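Local coordinates for fimbrial protein MyfA (Yersinia enterocolitica, PDB 5LND) that builds Myf fimbriae as their major pilus subunit, assembling with copies of itself into a protease-resistant polymer that is a probable virulence factor, at residues B[92-96]-B[97-101]. Sequence-based numbering, arbitrary orientation.
Sequences DEVKA and GEYQF
Coming off strand 93-94, the backbone swings round K95 and A96 and enters strand 97-108 at G97, a bend that brings the side chain of Y99 back against K95. At the corner G97 is almost fully stretched out (phi 162°, psi 171°), a conformation in which a CB would run into A96 O. Two residues on, the side chain of Y99 leans back along the chain, its CG beside the backbone N and anti to the carbonyl carbon. That lays the ring across the inside of the bend, with K95 O at its edge and in its plane. Y99 OH donates to K95 O over 2.7 Å, meeting it 48° above the carbonyl plane. A water links the same two residues a second time: it accepts from K95 N (2.9 Å) and donates to Y99 OH (3.0 Å). This is a tyrosine corner, a motif of Greek-key sandwiches such as this Ig-like subunit, with the hydroxyl tied to the residue four positions earlier. V94 CG1, anti to its own N, comes obliquely to the ring, 4.4 Å from Y99 CE2, and V130 of strand 118-130 touches both side chains. K95 itself runs outward from the bend, its NZ forming a salt bridge to D77 and a hydrogen bond to R81 O, both of the second subunit.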
# COMPACT_ATOMS: atom_id res chain seq x y z
N ASP B 92 -2.06 -10.12 -9.44
CA ASP B 92 -1.93 -9.09 -8.42
C ASP B 92 -2.73 -9.43 -7.17
O ASP B 92 -3.92 -9.75 -7.25
CB ASP B 92 -2.35 -7.73 -8.97
CG ASP B 92 -1.23 -7.00 -9.70
OD1 ASP B 92 -0.44 -7.67 -10.41
OD2 ASP B 92 -1.13 -5.76 -9.56
N GLU B 93 -2.07 -9.38 -6.02
CA GLU B 93 -2.73 -9.61 -4.75
C GLU B 93 -3.26 -8.29 -4.24
O GLU B 93 -2.50 -7.43 -3.84
CB GLU B 93 -1.76 -10.23 -3.75
CG GLU B 93 -1.23 -11.57 -4.21
CD GLU B 93 -0.91 -12.49 -3.05
OE1 GLU B 93 -0.96 -12.01 -1.89
OE2 GLU B 93 -0.62 -13.69 -3.30
N VAL B 94 -4.58 -8.14 -4.28
CA VAL B 94 -5.22 -6.86 -4.00
C VAL B 94 -6.03 -6.91 -2.72
O VAL B 94 -6.82 -7.82 -2.52
CB VAL B 94 -6.15 -6.46 -5.14
CG1 VAL B 94 -6.82 -5.16 -4.81
CG2 VAL B 94 -5.36 -6.33 -6.43
N LYS B 95 -5.83 -5.93 -1.87
CA LYS B 95 -6.55 -5.85 -0.62
C LYS B 95 -7.80 -5.01 -0.80
O LYS B 95 -7.90 -4.24 -1.74
CB LYS B 95 -5.65 -5.23 0.44
CG LYS B 95 -4.36 -5.98 0.64
CD LYS B 95 -3.73 -5.67 1.98
CE LYS B 95 -2.94 -6.86 2.51
NZ LYS B 95 -1.62 -6.48 3.12
N ALA B 96 -8.74 -5.16 0.12
CA ALA B 96 -9.98 -4.39 0.08
C ALA B 96 -9.68 -2.91 0.26
O ALA B 96 -8.70 -2.55 0.91
CB ALA B 96 -10.94 -4.88 1.16
N GLY B 97 -10.52 -2.07 -0.32
CA GLY B 97 -10.37 -0.63 -0.15
C GLY B 97 -11.11 0.18 -1.19
O GLY B 97 -11.64 -0.35 -2.16
N GLU B 98 -11.15 1.49 -0.98
CA GLU B 98 -11.69 2.39 -1.97
C GLU B 98 -10.51 3.05 -2.65
O GLU B 98 -9.87 3.93 -2.07
CB GLU B 98 -12.59 3.44 -1.31
CG GLU B 98 -13.73 2.83 -0.50
CD GLU B 98 -14.69 2.07 -1.36
OE1 GLU B 98 -14.99 2.54 -2.48
OE2 GLU B 98 -15.15 0.98 -0.94
N TYR B 99 -10.20 2.62 -3.86
CA TYR B 99 -8.98 3.08 -4.50
C TYR B 99 -9.23 4.18 -5.49
O TYR B 99 -9.98 4.01 -6.45
CB TYR B 99 -8.30 1.93 -5.21
CG TYR B 99 -7.75 0.83 -4.34
CD1 TYR B 99 -6.42 0.83 -3.98
CD2 TYR B 99 -8.55 -0.23 -3.95
CE1 TYR B 99 -5.89 -0.18 -3.22
CE2 TYR B 99 -8.03 -1.25 -3.19
CZ TYR B 99 -6.71 -1.22 -2.83
OH TYR B 99 -6.17 -2.23 -2.07
N GLN B 100 -8.56 5.30 -5.28
CA GLN B 100 -8.77 6.48 -6.11
C GLN B 100 -7.64 6.69 -7.10
O GLN B 100 -6.47 6.58 -6.76
CB GLN B 100 -8.90 7.71 -5.22
CG GLN B 100 -9.33 8.95 -5.96
CD GLN B 100 -9.29 10.19 -5.10
OE1 GLN B 100 -8.39 10.36 -4.27
NE2 GLN B 100 -10.25 11.08 -5.30
N PHE B 101 -8.01 7.00 -8.33
CA PHE B 101 -7.04 7.50 -9.28
C PHE B 101 -7.38 8.95 -9.60
O PHE B 101 -8.54 9.29 -9.84
CB PHE B 101 -7.01 6.66 -10.55
CG PHE B 101 -6.05 7.16 -11.57
CD1 PHE B 101 -4.72 6.79 -11.54
CD2 PHE B 101 -6.48 8.04 -12.57
CE1 PHE B 101 -3.83 7.27 -12.48
CE2 PHE B 101 -5.60 8.52 -13.52
CZ PHE B 101 -4.28 8.14 -13.48
O HOH W 1 -3.78 -3.96 -2.54